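Side-chain contacts in protein (endonuclease) (Salmonella typhimurium, PDB 1BYR), which is called an endonuclease and belongs to the PLD-like family, folding around one mixed beta sheet flanked by helices in a two-subunit assembly: residues Y35-T38 and I42-A45; R85-S88 and I92-D95; G108-N111 and A116-K119. One frame throughout, in Å; residues are numbered along the deposited sequence.

Contact 1: residues Y35-T38 and I42-A45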
loop_
_atom_site.group_PDB
_atom_site.type_symbol
_atom_site.label_atom_id
_atom_site.label_comp_id
_atom_site.label_asym_id
_atom_site.label_seq_id
_atom_site.Cartn_x
_atom_site.Cartn_y
_atom_site.Cartn_z
ATOM N N TYR A 35 5.534 -5.824 -6.615
ATOM C CA TYR A 35 6.680 -5.040 -7.056
ATOM C C TYR A 35 7.769 -6.045 -6.656
ATOM O O TYR A 35 7.829 -7.122 -7.229
ATOM C CB TYR A 35 6.768 -3.746 -6.247
ATOM C CG TYR A 35 8.035 -2.948 -6.462
ATOM C CD1 TYR A 35 8.637 -2.876 -7.711
ATOM C CD2 TYR A 35 8.624 -2.261 -5.412
ATOM C CE1 TYR A 35 9.802 -2.138 -7.906
ATOM C CE2 TYR A 35 9.789 -1.522 -5.595
ATOM C CZ TYR A 35 10.372 -1.459 -6.844
ATOM O OH TYR A 35 11.516 -0.712 -7.029
ATOM N N SER A 36 8.599 -5.738 -5.670
ATOM C CA SER A 36 9.605 -6.706 -5.233
ATOM C C SER A 36 8.918 -8.013 -4.824
ATOM O O SER A 36 8.094 -8.026 -3.913
ATOM C CB SER A 36 10.373 -6.139 -4.057
ATOM O OG SER A 36 10.731 -4.821 -4.347
ATOM N N PHE A 37 9.290 -9.111 -5.485
ATOM C CA PHE A 37 8.695 -10.430 -5.276
ATOM C C PHE A 37 9.792 -11.396 -4.803
ATOM O O PHE A 37 10.428 -12.055 -5.625
ATOM C CB PHE A 37 8.111 -10.849 -6.636
ATOM C CG PHE A 37 7.270 -12.094 -6.620
ATOM C CD1 PHE A 37 6.018 -12.108 -6.022
ATOM C CD2 PHE A 37 7.714 -13.244 -7.270
ATOM C CE1 PHE A 37 5.207 -13.248 -6.079
ATOM C CE2 PHE A 37 6.915 -14.387 -7.331
ATOM C CZ PHE A 37 5.666 -14.390 -6.732
ATOM N N THR A 38 10.000 -11.499 -3.488
ATOM C CA THR A 38 11.083 -12.350 -2.964
ATOM C C THR A 38 10.872 -13.213 -1.703
ATOM O O THR A 38 11.607 -14.184 -1.503
ATOM C CB THR A 38 12.364 -11.505 -2.672
ATOM O OG1 THR A 38 12.097 -10.607 -1.587
ATOM C CG2 THR A 38 12.781 -10.684 -3.883
ATOM N N ILE A 42 6.022 -16.382 1.483
ATOM C CA ILE A 42 4.924 -16.028 0.587
ATOM C C ILE A 42 4.871 -17.016 -0.592
ATOM O O ILE A 42 3.787 -17.481 -0.997
ATOM C CB ILE A 42 5.108 -14.575 0.026
ATOM C CG1 ILE A 42 5.140 -13.571 1.187
ATOM C CG2 ILE A 42 3.956 -14.205 -0.923
ATOM C CD1 ILE A 42 3.864 -13.515 1.980
ATOM N N MET A 43 6.035 -17.331 -1.154
ATOM C CA MET A 43 6.108 -18.270 -2.280
ATOM C C MET A 43 5.619 -19.656 -1.880
ATOM O O MET A 43 4.847 -20.282 -2.607
ATOM C CB MET A 43 7.541 -18.360 -2.807
ATOM C CG MET A 43 8.173 -16.987 -3.114
ATOM S SD MET A 43 7.151 -15.918 -4.190
ATOM C CE MET A 43 7.770 -14.258 -3.669
ATOM N N LYS A 44 6.046 -20.131 -0.718
ATOM C CA LYS A 44 5.632 -21.444 -0.239
ATOM C C LYS A 44 4.136 -21.503 -0.087
ATOM O O LYS A 44 3.508 -22.521 -0.412
ATOM C CB LYS A 44 6.279 -21.753 1.101
ATOM C CG LYS A 44 7.724 -22.194 0.981
ATOM C CD LYS A 44 8.320 -22.432 2.345
ATOM C CE LYS A 44 9.778 -22.072 2.348
ATOM N NZ LYS A 44 10.494 -22.994 3.263
ATOM N N ALA A 45 3.556 -20.413 0.415
ATOM C CA ALA A 45 2.112 -20.334 0.601
ATOM C C ALA A 45 1.355 -20.319 -0.734
ATOM O O ALA A 45 0.308 -20.955 -0.865
ATOM C CB ALA A 45 1.747 -19.084 1.434
#

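Contact 2: residues R85-S88 and I92-D95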
loop_
_atom_site.group_PDB
_atom_site.type_symbol
_atom_site.label_atom_id
_atom_site.label_comp_id
_atom_site.label_asym_id
_atom_site.label_seq_id
_atom_site.Cartn_x
_atom_site.Cartn_y
_atom_site.Cartn_z
ATOM N N ARG A 85 3.945 -13.597 -14.917
ATOM C CA ARG A 85 4.408 -12.625 -15.900
ATOM C C ARG A 85 5.124 -11.427 -15.284
ATOM O O ARG A 85 4.821 -10.998 -14.169
ATOM C CB ARG A 85 3.232 -12.084 -16.735
ATOM C CG ARG A 85 2.560 -13.091 -17.644
ATOM C CD ARG A 85 1.599 -12.415 -18.629
ATOM N NE ARG A 85 1.188 -13.347 -19.672
ATOM C CZ ARG A 85 0.161 -13.152 -20.490
ATOM N NH1 ARG A 85 -0.583 -12.050 -20.398
ATOM N NH2 ARG A 85 -0.129 -14.069 -21.408
ATOM N N THR A 86 6.094 -10.896 -16.028
ATOM C CA THR A 86 6.802 -9.702 -15.615
ATOM C C THR A 86 6.206 -8.576 -16.464
ATOM O O THR A 86 5.841 -8.788 -17.621
ATOM C CB THR A 86 8.319 -9.814 -15.853
ATOM O OG1 THR A 86 8.574 -10.149 -17.216
ATOM C CG2 THR A 86 8.909 -10.874 -14.959
ATOM N N ASP A 87 6.093 -7.379 -15.894
ATOM C CA ASP A 87 5.504 -6.243 -16.604
ATOM C C ASP A 87 6.453 -5.062 -16.523
ATOM O O ASP A 87 6.857 -4.653 -15.433
ATOM C CB ASP A 87 4.153 -5.904 -15.958
ATOM C CG ASP A 87 3.509 -4.643 -16.526
ATOM O OD1 ASP A 87 3.919 -4.160 -17.595
ATOM O OD2 ASP A 87 2.563 -4.139 -15.885
ATOM N N SER A 88 6.831 -4.528 -17.681
ATOM C CA SER A 88 7.749 -3.401 -17.732
ATOM C C SER A 88 7.137 -2.187 -18.409
ATOM O O SER A 88 7.839 -1.240 -18.734
ATOM C CB SER A 88 9.008 -3.800 -18.506
ATOM O OG SER A 88 8.676 -4.143 -19.845
ATOM N N ILE A 92 7.338 1.741 -12.829
ATOM C CA ILE A 92 7.265 0.798 -11.707
ATOM C C ILE A 92 5.843 0.236 -11.550
ATOM O O ILE A 92 4.889 1.006 -11.435
ATOM C CB ILE A 92 7.630 1.455 -10.333
ATOM C CG1 ILE A 92 8.999 2.139 -10.390
ATOM C CG2 ILE A 92 7.650 0.377 -9.231
ATOM C CD1 ILE A 92 9.468 2.600 -9.033
ATOM N N GLN A 93 5.683 -1.093 -11.609
ATOM C CA GLN A 93 4.372 -1.706 -11.362
ATOM C C GLN A 93 4.475 -1.847 -9.854
ATOM O O GLN A 93 4.931 -2.868 -9.332
ATOM C CB GLN A 93 4.235 -3.091 -12.004
ATOM C CG GLN A 93 2.787 -3.476 -12.261
ATOM C CD GLN A 93 2.577 -4.976 -12.374
ATOM O OE1 GLN A 93 2.556 -5.691 -11.389
ATOM N NE2 GLN A 93 2.424 -5.441 -13.590
ATOM N N HIS A 94 4.069 -0.793 -9.161
ATOM C CA HIS A 94 4.184 -0.696 -7.703
ATOM C C HIS A 94 3.150 -1.364 -6.786
ATOM O O HIS A 94 3.351 -1.400 -5.567
ATOM C CB HIS A 94 4.312 0.797 -7.344
ATOM C CG HIS A 94 4.996 1.067 -6.040
ATOM N ND1 HIS A 94 4.367 1.678 -4.985
ATOM C CD2 HIS A 94 6.254 0.781 -5.619
ATOM C CE1 HIS A 94 5.207 1.787 -3.966
ATOM N NE2 HIS A 94 6.356 1.241 -4.326
ATOM N N ASP A 95 2.065 -1.898 -7.350
ATOM C CA ASP A 95 1.022 -2.551 -6.555
ATOM C C ASP A 95 1.502 -3.764 -5.767
ATOM O O ASP A 95 2.325 -4.544 -6.248
ATOM C CB ASP A 95 -0.136 -3.030 -7.444
ATOM C CG ASP A 95 -0.689 -1.933 -8.328
ATOM O OD1 ASP A 95 -0.171 -1.767 -9.453
ATOM O OD2 ASP A 95 -1.642 -1.241 -7.905
#

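Contact 3: residues G108-N111 and A116-K119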
loop_
_atom_site.group_PDB
_atom_site.type_symbol
_atom_site.label_atom_id
_atom_site.label_comp_id
_atom_site.label_asym_id
_atom_site.label_seq_id
_atom_site.Cartn_x
_atom_site.Cartn_y
_atom_site.Cartn_z
ATOM N N GLY A 108 -2.087 -2.615 0.574
ATOM C CA GLY A 108 -1.425 -1.818 1.594
ATOM C C GLY A 108 -0.022 -1.433 1.155
ATOM O O GLY A 108 0.259 -1.378 -0.036
ATOM N N SER A 109 0.866 -1.151 2.105
ATOM C CA SER A 109 2.232 -0.779 1.747
ATOM C C SER A 109 3.138 -2.003 1.633
ATOM O O SER A 109 4.147 -1.978 0.930
ATOM C CB SER A 109 2.824 0.172 2.792
ATOM O OG SER A 109 3.162 -0.507 3.991
ATOM N N PHE A 110 2.752 -3.063 2.336
ATOM C CA PHE A 110 3.499 -4.323 2.424
ATOM C C PHE A 110 3.964 -4.986 1.111
ATOM O O PHE A 110 3.142 -5.485 0.326
ATOM C CB PHE A 110 2.653 -5.307 3.259
ATOM C CG PHE A 110 3.323 -6.640 3.555
ATOM C CD1 PHE A 110 3.199 -7.714 2.676
ATOM C CD2 PHE A 110 3.973 -6.853 4.759
ATOM C CE1 PHE A 110 3.712 -8.975 3.008
ATOM C CE2 PHE A 110 4.487 -8.121 5.090
ATOM C CZ PHE A 110 4.353 -9.169 4.221
ATOM N N ASN A 111 5.277 -4.983 0.869
ATOM C CA ASN A 111 5.829 -5.640 -0.325
ATOM C C ASN A 111 6.047 -7.084 0.080
ATOM O O ASN A 111 6.219 -7.386 1.260
ATOM C CB ASN A 111 7.179 -5.064 -0.742
ATOM C CG ASN A 111 7.048 -3.809 -1.543
ATOM O OD1 ASN A 111 7.365 -2.720 -1.065
ATOM N ND2 ASN A 111 6.582 -3.931 -2.761
ATOM N N ALA A 116 10.044 -6.318 4.240
ATOM C CA ALA A 116 8.671 -5.888 4.512
ATOM C C ALA A 116 8.036 -6.608 5.708
ATOM O O ALA A 116 7.190 -6.049 6.421
ATOM C CB ALA A 116 7.812 -6.118 3.280
ATOM N N GLU A 117 8.441 -7.858 5.911
ATOM C CA GLU A 117 7.916 -8.690 6.993
ATOM C C GLU A 117 8.554 -8.477 8.354
ATOM O O GLU A 117 7.884 -8.521 9.386
ATOM C CB GLU A 117 8.098 -10.181 6.652
ATOM C CG GLU A 117 7.598 -10.592 5.271
ATOM C CD GLU A 117 7.774 -12.089 4.971
ATOM O OE1 GLU A 117 8.867 -12.637 5.227
ATOM O OE2 GLU A 117 6.812 -12.711 4.467
ATOM N N THR A 118 9.847 -8.202 8.327
ATOM C CA THR A 118 10.631 -8.129 9.548
ATOM C C THR A 118 11.385 -6.846 9.928
ATOM O O THR A 118 11.833 -6.709 11.065
ATOM C CB THR A 118 11.639 -9.314 9.482
ATOM O OG1 THR A 118 11.110 -10.441 10.191
ATOM C CG2 THR A 118 12.990 -8.912 9.982
ATOM N N LYS A 119 11.517 -5.907 9.002
ATOM C CA LYS A 119 12.290 -4.691 9.297
ATOM C C LYS A 119 11.565 -3.348 9.168
ATOM O O LYS A 119 11.667 -2.499 10.046
ATOM C CB LYS A 119 13.540 -4.646 8.402
ATOM C CG LYS A 119 14.269 -5.982 8.231
ATOM C CD LYS A 119 15.449 -6.098 9.184
ATOM C CE LYS A 119 15.982 -7.538 9.265
ATOM N NZ LYS A 119 16.435 -8.067 7.934
#

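Contact 1: residues Y35-T38 and I42-A45
Met-43 lays its methyl and sulfur over one face of the Phe-37 ring, a CH-pi and a Met-aromatic contact together, and this is the tight heart of the meeting between the loop 35-38 and the helical segment 42-45. CE of Met-43 sits 3.4 Å above the centre of the Phe-37 ring, only 3° off the ring normal, so it is almost equally near all six ring carbons. The sulfur follows on the same face but shifted toward the outer rim, with SD of Met-43 3.3 Å from CZ of Phe-37. A bend at chi2 (-52°) turns the Met-43 chain back toward the loop, and a near-straight chi3 (154°) carries the methyl on over the ring. The grip is apolar and held by shape, with dispersion and the polarisable sulfur against the pi cloud.

The contact slackens at Thr-38, where only the backbone takes part: its N lies 3.6 Å from CE of Met-43, while its CB points away from the helix and the residue is partly exposed.

Around this pair, Ile-58 and Ile-60 of strand 55-61 pack on Phe-37, and Ile-77, Ala-73 and Tyr-76 of helix 68-79 close on the two side chains, which thus fill the layer between sheet and helices where strand 29-34 hands over to helix 40-51.

Contact 2: residues R85-S88 and I92-D95
Both first torsions lie near trans, 174° in Asp-87 and -156° in Gln-93, and swing the carboxylate and the amide toward each other across the gap between the strand end 85-88 and the loop 92-95. Beyond CG the Gln-93 chain stays extended and brings the amide to OD2 of Asp-87; the two side chains cross at about a right angle. One short hydrogen bond joins them: NE2 of Gln-93 donates to OD2 of Asp-87 over 2.6 Å, with an N-H...O angle of 165°. OD2 lies in the plane of the amide and accepts through its anti lone pair, the one directed away from OD1; the carboxylate and amide planes are strongly twisted against each other. NE2 of Gln-93 is also pressed to 3.0 Å from CB of Asp-87, a tight fit.

The second oxygen, OD1, takes the backbone N of Asn-89, the i to i+2 bond of an Asx turn, and the two bonds together fix the rotation of the buried carboxylate. On the other side Gln-93 is the centre of an inverse gamma turn, and its backbone N is held by OD1 of Asp-61. Arg-144 of helix 131-146 packs on both side chains.

The bond ties the C-terminal end of strand 84-87, hydrogen-bonded to strand 55-61, to the loop leading into strand 97-100, with helix 131-146 lying against the pair and the second subunit packing on the loop, at Gln-93 through its Ser-121.

Contact 3: residues G108-N111 and A116-K119
The connection from strand 104-108 into the short helix 114-118 folds back on itself here, with Phe-110 on the loop meeting Ala-116 and Glu-117 on the helix. A trans chi1 (-175°) sends the Phe-110 ring out from the loop to the helix. CB of Ala-116 lies over one face of that ring, 4.2 Å above the plane and offset toward the rim, while the helix backbone comes up beside the same part of it: the carbonyl O of Ala-116 is 3.7 Å from CE2 of Phe-110. At the far end of the ring, CG of Glu-117 approaches CZ of Phe-110 obliquely at 3.7 Å, so the glutamate touches through its methylene and its carboxylate continues past the ring, the two planes 43° apart.

That carboxylate is secured away from the loop, where OE1 forms a salt bridge with Arg-16; OE2 lies close to Asp-41, a like charge that might raise the affinity for a proton, with Arg-16 acting against it. The carbonyl O of Ala-116, besides lining the ring, receives a hydrogen bond from OG of Ser-10, and N of Ala-116 is hydrogen-bonded to OG1 of Thr-113. CB of Asn-111 adds a looser touch, 4.2 Å from CB of Ala-116. Phe-110 also packs on Ala-15 and Val-19 of helix 14-25 and on Ala-124 of strand 122-128.

Asn-111 meanwhile packs on His-94 of the second subunit. A strand that ends at a glycine, where a CB would jam against the preceding carbonyl O, and runs on as Gly-Ser-x-Asn into a loop and a short helix is consistent with the PLD-like family, with Phe-110 packing the loop against the helix.

In the fold
All three contacts are buried, but contact 1 is the most central, about 7 Å from the chain centre to its own, against about 12 Å for contacts 2 and 3. Contacts 1 and 3 are both aromatic closures of a loop onto the helix that follows it, one by sulfur and methyl, the other by alanine and glutamate methylene; contact 2 rests instead on one polar bond between a strand end and a loop. Tyr-35 links them, its ring packing on Ile-92 and His-94 and its CB on Asn-111. Contacts 2 and 3 do not touch within the chain, yet both face the second subunit, where His-94 and Asn-111 of opposite chains meet.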